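Local coordinates for aminopeptidase-like protein (Chaetomium thermophilum, PDB 5JM6) that probably acts as a zinc-dependent aminopeptidase of the M18 family, removing residues from peptide N-termini, and assembles into a dodecamer, at residues A159-A164 / E339-L344; G132-L137 / V333-D338; E151-L156 / V226-I231; P143-P148 / T256-L261. All coordinates share one frame; numbering follows the deposited sequence.

In the fold
Contacts 1 and 2 form the metal end of this set. Their centres lie 11 Å apart, and they meet directly: the hydroxyl of Tyr161 in contact 1 hydrogen-bonds with the carboxylate of Asp135 in contact 2. Glu340 and His133 each bind one of two zinc ions, and Asp306 is a ligand of both. Contacts 3 and 4 lie away from the metals, their centres about 32 and 29 Å from that of contact 2. Their own centres are about 11 Å apart, and they pack together through Leu156, which touches Ser145 and Pro258. Strand 153-160 spans the two groups, entering contact 3 near its start and contact 1 at its end, 26 Å apart between centres.

Contact 1: A159-A164 / E339-L344; sequences AQYAGA and EEIGSL. With ZN (zinc ion), chain G.
Tyr161 and Ile341 cross obliquely where the end of strand 153-160 meets the turn that follows strand 330-336. The ring reaches over with one ortho-to-hydroxyl carbon leading, so that Tyr161 CE2 lies 3.3 Å from Ile341 CG1. Ile341 meets it with CG1 anti to its own carbonyl carbon (chi1 -49°), and CD1 continues to the tyrosine backbone, 3.5 Å from Tyr161 O. A tyrosine suits this place because its ring packs on the isoleucine while its hydroxyl hydrogen-bonds with Asp135 OD2; Arg140 adds a cation-pi contact. Beside this pair, Ala162 CB rests 4.3 Å from Glu340 CB, its small methyl touching the aliphatic root of the glutamate. An alanine in place of Tyr161 would remove the ring and hydroxyl, and would probably cost Ile341 a packing partner and Asp135 a hydrogen bond. The type I turn from Glu339 to Gly342 closes through Gly342 N to Glu339 O, its glycine taking a positive phi. From this turn Glu340 bends at chi2 and grips zinc with both oxygens, OE2 at 1.9 Å and OE1 at 2.4 Å from ZN. Asp306 and His485 complete the site, and the metal is likely to keep this carboxylate ionised.

Contact 2: G132-L137 / V333-D338; sequences GHIDAL and VALFDD. With ZN (zinc ion), chain H.
Strands 127-133 and 330-336 run side by side as parallel neighbours in the large mixed sheet, and the C-terminal end of strand 127-133 brings His133 to a zinc ion. The tight part is a short ladder. Gly132 N donates to Ala334 O at 3.0 Å, Phe336 N to Gly132 O at 2.8 Å and Ile134 N to Phe336 O at 2.8 Å, so Gly132 is held through both its N-H and its carbonyl. On the Leu335 face, Ile134, just past its strand end, crosses Leu335 at about a right angle, with Ile134 CG2 4.0 Å from Leu335 CD1; branched aliphatic chains suit this place, where helices 68-81 and 305-320 pack. On the other, Phe336 presents its ring edge to Gly132 O and packs on helix 353-368.

Past the strand ends Asp135, Asp337 and Asp338 meet without hydrogen bonds between the segments; the first two are still buried, and the open side is at Asp338. If both ionised, Asp135 and Asp337 would probably repel mildly, Asp135 OD2 lying 4.5 Å from Asp337 OD1, but OD2 is engaged by Tyr161.

His133 joins the two regions. Its ND1 donates to Asp135 OD1 at 2.8 Å in a bent bond, reaching the carboxylate from above its plane, while NE2 sits 2.1 Å from ZN, a metal also bound by Asp306 and Asp391. Aspartate and zinc together hold the ring's rotation, and the aspartate would probably make NE2 a stronger ligand.

Contact 3: E151-L156 / V226-I231; sequences EGYVQL and VPVIGI
Strands 153-155 and 228-231 pair antiparallel in a six-stranded sheet, and a classic beta bulge interrupts their ladder: Ile229 and Gly230 both face Val154. Val154 O takes Ile229 N at 2.8 Å, in its carbonyl plane, with a weak second bond from Gly230 N. In return, Val154 N donates almost straight (170°) to Gly230 O at 2.8 Å. The extra residue moves the register by one, and the ladder resumes beyond it with a longer bond, Leu156 N to Pro227 O at 3.3 Å.

Side chains close around this backbone frame. Ile229 has its CG1 between the backbone N and the carbonyl carbon (chi1 67°), which lays that branch obliquely on Val154, CG1 to CG1 at 3.7 Å. Its other branch, CG2, meets Leu156 CB at the same separation. Glycine suits position 230 because a side chain there would lie on the same face as Val154 and crowd it. On the face carrying Tyr153, Gln155, Val228 and Ile231, the Tyr153 ring approaches Val228 CG1 obliquely through CD2, and Gln155 crosses Val226 at about a right angle.

Further out, Gly152, whose positive phi suits a residue without a side chain, leads into strand 153-160. Leu156 extends the packing to Ser145 and Pro258. Strand 228-231 is an outermost strand of this chain's sheet, and another subunit covers it there: Val228 and Ile231 pack on Phe299 of that subunit. The extended Gln155 chain ends at the same interface, where NE2 hydrogen-bonds with OD1 of Asn399 of that neighbouring subunit.

Contact 4: P143-P148 / T256-L261; sequences PTSVKP and TQPPKL
Gln257 folds back on its own backbone: CG is anti to the carbonyl carbon (chi1 -50°) and the chain bends at chi2 (-74°). This bend returns the amide to the preceding residue, where NE2 donates to Thr256 OG1 at 3.1 Å, the hydroxyl lying in the amide plane. The same nitrogen lies 2.8 Å from Pro143 O. Thr256 offers its oxygen by setting OG1 between its backbone N and carbonyl carbon (chi1 56°), and that hydroxyl also hydrogen-bonds with the carbonyl of Phe253. An alanine in place of Thr256 would remove OG1, and would probably loosen the hold on the folded Gln257 amide.

The contact holds the loop between strands 139-141 and 153-160 against the start of helix 259-268, with Pro258 at the N-cap and Pro259 in the first turn, where a proline's missing N-H costs no helical bond. A hydrogen bond between them runs from Val146 N to Thr256 O, 3.2 Å long and directed onto a lone pair in the carbonyl plane. Val146 keeps CG1 in the crowded position between N and carbonyl carbon, which brings that methyl to 3.6 Å from Thr256 O. Thr144 crosses Thr256 at about a right angle; with CG2 anti to its backbone N, it sets that methyl 3.3 Å from Thr256 O. The backbone N of Thr144 hydrogen-bonds with His408 of a neighbouring subunit.

Contact 1: A159-A164 / E339-L344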
loop_
_atom_site.group_PDB
_atom_site.type_symbol
_atom_site.label_atom_id
_atom_site.label_comp_id
_atom_site.label_asym_id
_atom_site.label_seq_id
_atom_site.Cartn_x
_atom_site.Cartn_y
_atom_site.Cartn_z
ATOM N N ALA A 159 -9.868 -5.433 -35.916
ATOM C CA ALA A 159 -10.594 -5.410 -34.657
ATOM C C ALA A 159 -10.790 -6.835 -34.169
ATOM O O ALA A 159 -11.244 -7.688 -34.934
ATOM C CB ALA A 159 -11.933 -4.709 -34.826
ATOM N N GLN A 160 -10.444 -7.108 -32.913
ATOM C CA GLN A 160 -10.647 -8.455 -32.404
ATOM C C GLN A 160 -12.149 -8.723 -32.374
ATOM O O GLN A 160 -12.926 -7.982 -31.767
ATOM C CB GLN A 160 -9.993 -8.655 -31.020
ATOM C CG GLN A 160 -10.705 -8.052 -29.806
ATOM C CD GLN A 160 -10.467 -6.562 -29.645
ATOM O OE1 GLN A 160 -9.695 -5.959 -30.390
ATOM N NE2 GLN A 160 -11.129 -5.962 -28.661
ATOM N N TYR A 161 -12.553 -9.775 -33.075
ATOM C CA TYR A 161 -13.958 -10.135 -33.161
ATOM C C TYR A 161 -14.437 -10.702 -31.840
ATOM O O TYR A 161 -15.393 -10.215 -31.242
ATOM C CB TYR A 161 -14.178 -11.149 -34.294
ATOM C CG TYR A 161 -15.301 -12.145 -34.068
ATOM C CD1 TYR A 161 -15.037 -13.505 -33.938
ATOM C CD2 TYR A 161 -16.622 -11.728 -33.998
ATOM C CE1 TYR A 161 -16.061 -14.419 -33.738
ATOM C CE2 TYR A 161 -17.645 -12.631 -33.802
ATOM C CZ TYR A 161 -17.364 -13.973 -33.668
ATOM O OH TYR A 161 -18.394 -14.864 -33.468
ATOM N N ALA A 162 -13.751 -11.734 -31.381
ATOM C CA ALA A 162 -14.275 -12.531 -30.294
ATOM C C ALA A 162 -13.861 -12.051 -28.913
ATOM O O ALA A 162 -14.507 -12.383 -27.919
ATOM C CB ALA A 162 -13.847 -13.945 -30.487
ATOM N N GLY A 163 -12.843 -11.198 -28.865
ATOM C CA GLY A 163 -11.949 -11.167 -27.723
ATOM C C GLY A 163 -10.739 -12.016 -28.080
ATOM O O GLY A 163 -10.052 -12.557 -27.213
ATOM N N ALA A 164 -10.497 -12.137 -29.383
ATOM C CA ALA A 164 -9.498 -13.051 -29.930
ATOM C C ALA A 164 -8.034 -12.696 -29.690
ATOM O O ALA A 164 -7.240 -13.593 -29.406
ATOM C CB ALA A 164 -9.721 -13.210 -31.420
ATOM N N GLU A 339 -21.440 -17.735 -31.706
ATOM C CA GLU A 339 -21.668 -18.227 -30.343
ATOM C C GLU A 339 -20.734 -17.585 -29.322
ATOM O O GLU A 339 -21.062 -17.475 -28.137
ATOM C CB GLU A 339 -21.528 -19.748 -30.295
ATOM C CG GLU A 339 -21.687 -20.375 -28.912
ATOM C CD GLU A 339 -20.372 -20.477 -28.156
ATOM O OE1 GLU A 339 -20.387 -20.384 -26.911
ATOM O OE2 GLU A 339 -19.322 -20.647 -28.809
ATOM N N GLU A 340 -19.565 -17.171 -29.796
ATOM C CA GLU A 340 -18.576 -16.503 -28.970
ATOM C C GLU A 340 -19.047 -15.073 -28.615
ATOM O O GLU A 340 -18.468 -14.414 -27.750
ATOM C CB GLU A 340 -17.223 -16.484 -29.701
ATOM C CG GLU A 340 -16.733 -17.844 -30.274
ATOM C CD GLU A 340 -15.896 -18.653 -29.294
ATOM O OE1 GLU A 340 -15.231 -18.032 -28.444
ATOM O OE2 GLU A 340 -15.865 -19.897 -29.409
ATOM N N ILE A 341 -20.065 -14.591 -29.332
ATOM C CA ILE A 341 -20.733 -13.303 -29.073
ATOM C C ILE A 341 -22.088 -13.448 -28.329
ATOM O O ILE A 341 -22.874 -12.504 -28.252
ATOM C CB ILE A 341 -20.894 -12.512 -30.393
ATOM C CG1 ILE A 341 -19.559 -12.492 -31.122
ATOM C CG2 ILE A 341 -21.267 -11.052 -30.151
ATOM C CD1 ILE A 341 -18.478 -11.702 -30.392
ATOM N N GLY A 342 -22.404 -14.646 -27.850
ATOM C CA GLY A 342 -23.603 -14.825 -27.044
ATOM C C GLY A 342 -24.771 -15.418 -27.811
ATOM O O GLY A 342 -25.830 -15.692 -27.245
ATOM N N SER A 343 -24.561 -15.592 -29.111
ATOM C CA SER A 343 -25.470 -16.296 -30.017
ATOM C C SER A 343 -26.854 -15.714 -30.274
ATOM O O SER A 343 -27.721 -16.449 -30.742
ATOM C CB SER A 343 -25.686 -17.733 -29.527
ATOM O OG SER A 343 -24.617 -18.579 -29.885
ATOM N N LEU A 344 -27.104 -14.432 -30.033
ATOM C CA LEU A 344 -28.254 -13.903 -30.749
ATOM C C LEU A 344 -27.936 -12.721 -31.635
ATOM O O LEU A 344 -27.715 -11.593 -31.198
ATOM C CB LEU A 344 -29.447 -13.566 -29.822
ATOM C CG LEU A 344 -29.676 -13.038 -28.401
ATOM C CD1 LEU A 344 -29.411 -11.591 -28.235
ATOM C CD2 LEU A 344 -31.141 -13.319 -28.055
HETATM ZN ZN ZN G . -14.890 -20.386 -27.911
#

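Contact 2: G132-L137 / V333-D338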
loop_
_atom_site.group_PDB
_atom_site.type_symbol
_atom_site.label_atom_id
_atom_site.label_comp_id
_atom_site.label_asym_id
_atom_site.label_seq_id
_atom_site.Cartn_x
_atom_site.Cartn_y
_atom_site.Cartn_z
ATOM N N GLY A 132 -24.342 -26.821 -33.032
ATOM C CA GLY A 132 -22.978 -26.401 -32.771
ATOM C C GLY A 132 -22.733 -25.047 -33.406
ATOM O O GLY A 132 -23.602 -24.527 -34.106
ATOM N N HIS A 133 -21.561 -24.465 -33.164
ATOM C CA HIS A 133 -21.219 -23.195 -33.797
ATOM C C HIS A 133 -19.958 -23.320 -34.644
ATOM O O HIS A 133 -19.034 -24.038 -34.289
ATOM C CB HIS A 133 -21.063 -22.083 -32.752
ATOM C CG HIS A 133 -19.863 -22.225 -31.864
ATOM N ND1 HIS A 133 -18.668 -21.589 -32.122
ATOM C CD2 HIS A 133 -19.691 -22.886 -30.695
ATOM C CE1 HIS A 133 -17.804 -21.874 -31.166
ATOM N NE2 HIS A 133 -18.399 -22.658 -30.286
ATOM N N ILE A 134 -19.971 -22.709 -35.823
ATOM C CA ILE A 134 -18.801 -22.720 -36.697
ATOM C C ILE A 134 -17.997 -21.414 -36.764
ATOM O O ILE A 134 -17.081 -21.299 -37.579
ATOM C CB ILE A 134 -19.187 -23.151 -38.115
ATOM C CG1 ILE A 134 -20.392 -22.364 -38.616
ATOM C CG2 ILE A 134 -19.504 -24.637 -38.131
ATOM C CD1 ILE A 134 -20.697 -22.631 -40.067
ATOM N N ASP A 135 -18.359 -20.415 -35.968
ATOM C CA ASP A 135 -17.498 -19.243 -35.842
ATOM C C ASP A 135 -16.337 -19.574 -34.912
ATOM O O ASP A 135 -16.448 -20.457 -34.062
ATOM C CB ASP A 135 -18.266 -18.034 -35.312
ATOM C CG ASP A 135 -18.603 -18.162 -33.844
ATOM O OD1 ASP A 135 -19.177 -19.202 -33.456
ATOM O OD2 ASP A 135 -18.284 -17.230 -33.077
ATOM N N ALA A 136 -15.238 -18.845 -35.048
ATOM C CA ALA A 136 -14.064 -19.039 -34.211
ATOM C C ALA A 136 -13.464 -17.689 -33.875
ATOM O O ALA A 136 -13.706 -16.728 -34.577
ATOM C CB ALA A 136 -13.048 -19.902 -34.925
ATOM N N LEU A 137 -12.680 -17.605 -32.809
ATOM C CA LEU A 137 -12.075 -16.334 -32.458
ATOM C C LEU A 137 -11.208 -15.942 -33.630
ATOM O O LEU A 137 -10.432 -16.744 -34.119
ATOM C CB LEU A 137 -11.227 -16.469 -31.199
ATOM C CG LEU A 137 -11.962 -16.340 -29.870
ATOM C CD1 LEU A 137 -12.924 -17.498 -29.697
ATOM C CD2 LEU A 137 -10.960 -16.323 -28.737
ATOM N N VAL A 333 -28.941 -31.543 -38.181
ATOM C CA VAL A 333 -27.767 -30.869 -37.641
ATOM C C VAL A 333 -27.869 -29.374 -37.927
ATOM O O VAL A 333 -28.140 -28.966 -39.058
ATOM C CB VAL A 333 -26.455 -31.421 -38.232
ATOM C CG1 VAL A 333 -25.258 -30.699 -37.631
ATOM C CG2 VAL A 333 -26.348 -32.920 -37.992
ATOM N N ALA A 334 -27.666 -28.565 -36.893
ATOM C CA ALA A 334 -27.730 -27.115 -37.023
ATOM C C ALA A 334 -26.395 -26.487 -36.647
ATOM O O ALA A 334 -25.955 -26.584 -35.502
ATOM C CB ALA A 334 -28.846 -26.552 -36.156
ATOM N N LEU A 335 -25.748 -25.850 -37.618
ATOM C CA LEU A 335 -24.484 -25.171 -37.370
ATOM C C LEU A 335 -24.691 -23.663 -37.421
ATOM O O LEU A 335 -25.105 -23.117 -38.444
ATOM C CB LEU A 335 -23.425 -25.608 -38.385
ATOM C CG LEU A 335 -23.157 -27.114 -38.448
ATOM C CD1 LEU A 335 -22.022 -27.431 -39.409
ATOM C CD2 LEU A 335 -22.865 -27.667 -37.062
ATOM N N PHE A 336 -24.361 -22.994 -36.322
ATOM C CA PHE A 336 -24.683 -21.583 -36.141
ATOM C C PHE A 336 -23.436 -20.719 -36.152
ATOM O O PHE A 336 -22.321 -21.193 -35.950
ATOM C CB PHE A 336 -25.427 -21.340 -34.825
ATOM C CG PHE A 336 -26.738 -22.051 -34.721
ATOM C CD1 PHE A 336 -27.881 -21.519 -35.292
ATOM C CD2 PHE A 336 -26.831 -23.246 -34.031
ATOM C CE1 PHE A 336 -29.091 -22.175 -35.189
ATOM C CE2 PHE A 336 -28.036 -23.905 -33.923
ATOM C CZ PHE A 336 -29.168 -23.369 -34.502
ATOM N N ASP A 337 -23.652 -19.440 -36.417
ATOM C CA ASP A 337 -22.610 -18.432 -36.370
ATOM C C ASP A 337 -22.775 -17.611 -35.088
ATOM O O ASP A 337 -23.873 -17.548 -34.530
ATOM C CB ASP A 337 -22.676 -17.539 -37.613
ATOM C CG ASP A 337 -21.567 -16.503 -37.659
ATOM O OD1 ASP A 337 -20.625 -16.582 -36.843
ATOM O OD2 ASP A 337 -21.639 -15.606 -38.524
ATOM N N ASP A 338 -21.667 -17.045 -34.610
ATOM C CA ASP A 338 -21.648 -16.069 -33.509
ATOM C C ASP A 338 -21.953 -16.569 -32.092
ATOM O O ASP A 338 -22.651 -15.888 -31.348
ATOM C CB ASP A 338 -22.641 -14.935 -33.808
ATOM C CG ASP A 338 -22.372 -14.252 -35.128
ATOM O OD1 ASP A 338 -21.192 -14.082 -35.489
ATOM O OD2 ASP A 338 -23.348 -13.894 -35.814
HETATM ZN ZN ZN H . -17.465 -23.132 -28.430
#

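Contact 3: E151-L156 / V226-I231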
loop_
_atom_site.group_PDB
_atom_site.type_symbol
_atom_site.label_atom_id
_atom_site.label_comp_id
_atom_site.label_asym_id
_atom_site.label_seq_id
_atom_site.Cartn_x
_atom_site.Cartn_y
_atom_site.Cartn_z
ATOM N N GLU A 151 7.317 4.297 -39.747
ATOM C CA GLU A 151 8.709 3.840 -39.717
ATOM C C GLU A 151 9.014 2.860 -40.853
ATOM O O GLU A 151 9.781 1.914 -40.678
ATOM C CB GLU A 151 9.047 3.192 -38.366
ATOM C CG GLU A 151 8.775 4.056 -37.131
ATOM C CD GLU A 151 9.861 5.087 -36.846
ATOM O OE1 GLU A 151 10.755 5.283 -37.698
ATOM O OE2 GLU A 151 9.822 5.697 -35.755
ATOM N N GLY A 152 8.403 3.086 -42.013
ATOM C CA GLY A 152 8.673 2.276 -43.188
ATOM C C GLY A 152 7.798 1.044 -43.338
ATOM O O GLY A 152 7.900 0.325 -44.333
ATOM N N TYR A 153 6.939 0.796 -42.353
ATOM C CA TYR A 153 6.047 -0.359 -42.386
ATOM C C TYR A 153 4.657 0.010 -42.866
ATOM O O TYR A 153 4.131 1.063 -42.518
ATOM C CB TYR A 153 5.933 -1.005 -41.005
ATOM C CG TYR A 153 7.236 -1.506 -40.448
ATOM C CD1 TYR A 153 8.101 -0.646 -39.792
ATOM C CD2 TYR A 153 7.598 -2.840 -40.569
ATOM C CE1 TYR A 153 9.294 -1.094 -39.279
ATOM C CE2 TYR A 153 8.792 -3.300 -40.056
ATOM C CZ TYR A 153 9.635 -2.422 -39.411
ATOM O OH TYR A 153 10.828 -2.868 -38.895
ATOM N N VAL A 154 4.067 -0.876 -43.658
ATOM C CA VAL A 154 2.660 -0.780 -44.009
ATOM C C VAL A 154 1.868 -1.627 -43.016
ATOM O O VAL A 154 2.192 -2.797 -42.803
ATOM C CB VAL A 154 2.401 -1.260 -45.448
ATOM C CG1 VAL A 154 0.967 -0.969 -45.862
ATOM C CG2 VAL A 154 3.384 -0.601 -46.406
ATOM N N GLN A 155 0.849 -1.040 -42.397
ATOM C CA GLN A 155 0.076 -1.754 -41.386
ATOM C C GLN A 155 -1.392 -1.904 -41.789
ATOM O O GLN A 155 -1.821 -1.385 -42.820
ATOM C CB GLN A 155 0.188 -1.041 -40.032
ATOM C CG GLN A 155 1.626 -0.863 -39.552
ATOM C CD GLN A 155 1.723 -0.280 -38.153
ATOM O OE1 GLN A 155 1.666 0.936 -37.967
ATOM N NE2 GLN A 155 1.880 -1.148 -37.159
ATOM N N LEU A 156 -2.156 -2.609 -40.959
ATOM C CA LEU A 156 -3.533 -2.965 -41.284
ATOM C C LEU A 156 -4.463 -2.785 -40.089
ATOM O O LEU A 156 -4.218 -3.346 -39.021
ATOM C CB LEU A 156 -3.599 -4.413 -41.770
ATOM C CG LEU A 156 -4.979 -4.926 -42.173
ATOM C CD1 LEU A 156 -5.408 -4.278 -43.470
ATOM C CD2 LEU A 156 -4.978 -6.439 -42.295
ATOM N N VAL A 226 -0.921 -4.143 -33.952
ATOM C CA VAL A 226 -1.407 -3.677 -35.231
ATOM C C VAL A 226 -0.614 -4.464 -36.231
ATOM O O VAL A 226 0.604 -4.318 -36.292
ATOM C CB VAL A 226 -1.211 -2.166 -35.437
ATOM C CG1 VAL A 226 -1.723 -1.748 -36.806
ATOM C CG2 VAL A 226 -1.916 -1.385 -34.343
ATOM N N PRO A 227 -1.286 -5.324 -36.997
ATOM C CA PRO A 227 -0.549 -6.196 -37.910
ATOM C C PRO A 227 0.324 -5.416 -38.887
ATOM O O PRO A 227 0.052 -4.254 -39.196
ATOM C CB PRO A 227 -1.657 -6.950 -38.644
ATOM C CG PRO A 227 -2.814 -6.921 -37.705
ATOM C CD PRO A 227 -2.733 -5.594 -37.015
ATOM N N VAL A 228 1.384 -6.071 -39.339
ATOM C CA VAL A 228 2.317 -5.504 -40.299
ATOM C C VAL A 228 2.211 -6.292 -41.607
ATOM O O VAL A 228 2.385 -7.510 -41.618
ATOM C CB VAL A 228 3.753 -5.529 -39.741
ATOM C CG1 VAL A 228 4.758 -5.541 -40.852
ATOM C CG2 VAL A 228 3.985 -4.338 -38.818
ATOM N N ILE A 229 1.808 -5.615 -42.679
ATOM C CA ILE A 229 1.597 -6.277 -43.968
ATOM C C ILE A 229 2.638 -6.052 -45.078
ATOM O O ILE A 229 2.531 -6.655 -46.148
ATOM C CB ILE A 229 0.218 -5.893 -44.521
ATOM C CG1 ILE A 229 0.179 -4.411 -44.887
ATOM C CG2 ILE A 229 -0.856 -6.220 -43.495
ATOM C CD1 ILE A 229 -1.190 -3.929 -45.316
ATOM N N GLY A 230 3.630 -5.200 -44.847
ATOM C CA GLY A 230 4.595 -4.898 -45.891
ATOM C C GLY A 230 5.526 -3.754 -45.547
ATOM O O GLY A 230 5.406 -3.141 -44.488
ATOM N N ILE A 231 6.456 -3.468 -46.451
ATOM C CA ILE A 231 7.445 -2.416 -46.241
ATOM C C ILE A 231 7.293 -1.316 -47.282
ATOM O O ILE A 231 7.047 -1.598 -48.455
ATOM C CB ILE A 231 8.882 -2.982 -46.298
ATOM C CG1 ILE A 231 9.124 -3.940 -45.132
ATOM C CG2 ILE A 231 9.916 -1.862 -46.289
ATOM C CD1 ILE A 231 10.063 -5.076 -45.464
#

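Contact 4: P143-P148 / T256-L261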
loop_
_atom_site.group_PDB
_atom_site.type_symbol
_atom_site.label_atom_id
_atom_site.label_comp_id
_atom_site.label_asym_id
_atom_site.label_seq_id
_atom_site.Cartn_x
_atom_site.Cartn_y
_atom_site.Cartn_z
ATOM N N PRO A 143 -13.734 -1.474 -41.044
ATOM C CA PRO A 143 -14.340 -0.841 -42.221
ATOM C C PRO A 143 -13.330 -0.021 -43.028
ATOM O O PRO A 143 -13.302 -0.131 -44.253
ATOM C CB PRO A 143 -15.421 0.045 -41.607
ATOM C CG PRO A 143 -15.889 -0.758 -40.436
ATOM C CD PRO A 143 -14.650 -1.451 -39.888
ATOM N N THR A 144 -12.509 0.773 -42.351
ATOM C CA THR A 144 -11.327 1.341 -42.987
ATOM C C THR A 144 -10.114 0.609 -42.434
ATOM O O THR A 144 -9.729 0.809 -41.282
ATOM C CB THR A 144 -11.196 2.857 -42.730
ATOM O OG1 THR A 144 -12.333 3.540 -43.270
ATOM C CG2 THR A 144 -9.931 3.405 -43.375
ATOM N N SER A 145 -9.516 -0.251 -43.251
ATOM C CA SER A 145 -8.367 -1.027 -42.803
ATOM C C SER A 145 -7.031 -0.351 -43.096
ATOM O O SER A 145 -6.002 -0.749 -42.551
ATOM C CB SER A 145 -8.409 -2.429 -43.418
ATOM O OG SER A 145 -9.103 -2.439 -44.650
ATOM N N VAL A 146 -7.051 0.690 -43.923
ATOM C CA VAL A 146 -5.821 1.392 -44.265
ATOM C C VAL A 146 -5.276 2.138 -43.043
ATOM O O VAL A 146 -6.030 2.558 -42.162
ATOM C CB VAL A 146 -6.030 2.372 -45.449
ATOM C CG1 VAL A 146 -6.686 3.664 -44.987
ATOM C CG2 VAL A 146 -4.706 2.660 -46.144
ATOM N N LYS A 147 -3.953 2.260 -42.991
ATOM C CA LYS A 147 -3.247 2.924 -41.900
ATOM C C LYS A 147 -2.106 3.754 -42.481
ATOM O O LYS A 147 -1.681 3.515 -43.611
ATOM C CB LYS A 147 -2.697 1.898 -40.902
ATOM C CG LYS A 147 -3.734 1.231 -40.013
ATOM C CD LYS A 147 -3.993 2.036 -38.752
ATOM C CE LYS A 147 -4.513 1.144 -37.632
ATOM N NZ LYS A 147 -4.792 1.895 -36.377
ATOM N N PRO A 148 -1.605 4.737 -41.716
ATOM C CA PRO A 148 -0.412 5.451 -42.182
ATOM C C PRO A 148 0.808 4.541 -42.163
ATOM O O PRO A 148 0.994 3.808 -41.190
ATOM C CB PRO A 148 -0.250 6.592 -41.168
ATOM C CG PRO A 148 -1.526 6.637 -40.392
ATOM C CD PRO A 148 -2.100 5.263 -40.433
ATOM N N THR A 256 -10.751 2.882 -48.999
ATOM C CA THR A 256 -10.637 2.743 -47.545
ATOM C C THR A 256 -9.674 1.631 -47.135
ATOM O O THR A 256 -9.406 1.442 -45.950
ATOM C CB THR A 256 -12.002 2.460 -46.882
ATOM O OG1 THR A 256 -12.595 1.292 -47.466
ATOM C CG2 THR A 256 -12.940 3.643 -47.052
ATOM N N GLN A 257 -9.139 0.921 -48.122
ATOM C CA GLN A 257 -8.376 -0.300 -47.882
ATOM C C GLN A 257 -6.933 -0.145 -48.355
ATOM O O GLN A 257 -6.631 0.774 -49.117
ATOM C CB GLN A 257 -9.041 -1.481 -48.594
ATOM C CG GLN A 257 -10.530 -1.600 -48.330
ATOM C CD GLN A 257 -10.831 -2.116 -46.939
ATOM O OE1 GLN A 257 -10.247 -3.101 -46.490
ATOM N NE2 GLN A 257 -11.734 -1.440 -46.239
ATOM N N PRO A 258 -6.028 -1.014 -47.875
ATOM C CA PRO A 258 -4.670 -1.000 -48.430
ATOM C C PRO A 258 -4.702 -1.265 -49.930
ATOM O O PRO A 258 -5.321 -2.245 -50.351
ATOM C CB PRO A 258 -3.971 -2.136 -47.679
ATOM C CG PRO A 258 -4.725 -2.257 -46.400
ATOM C CD PRO A 258 -6.153 -1.957 -46.748
ATOM N N PRO A 259 -4.045 -0.408 -50.728
ATOM C CA PRO A 259 -4.116 -0.501 -52.192
ATOM C C PRO A 259 -3.672 -1.865 -52.681
ATOM O O PRO A 259 -4.231 -2.431 -53.622
ATOM C CB PRO A 259 -3.140 0.580 -52.666
ATOM C CG PRO A 259 -3.006 1.513 -51.515
ATOM C CD PRO A 259 -3.139 0.666 -50.288
ATOM N N LYS A 260 -2.664 -2.390 -52.002
ATOM C CA LYS A 260 -2.030 -3.634 -52.382
ATOM C C LYS A 260 -2.865 -4.859 -52.044
ATOM O O LYS A 260 -2.752 -5.894 -52.700
ATOM C CB LYS A 260 -0.670 -3.727 -51.711
ATOM C CG LYS A 260 0.425 -3.645 -52.718
ATOM C CD LYS A 260 1.794 -3.662 -52.115
ATOM C CE LYS A 260 2.722 -2.929 -53.055
ATOM N NZ LYS A 260 4.135 -3.234 -52.753
ATOM N N LEU A 261 -3.695 -4.741 -51.014
ATOM C CA LEU A 261 -4.614 -5.813 -50.665
ATOM C C LEU A 261 -5.747 -5.865 -51.680
ATOM O O LEU A 261 -6.154 -6.942 -52.110
ATOM C CB LEU A 261 -5.163 -5.620 -49.251
ATOM C CG LEU A 261 -6.134 -6.683 -48.731
ATOM C CD1 LEU A 261 -5.477 -8.054 -48.691
ATOM C CD2 LEU A 261 -6.657 -6.295 -47.357
#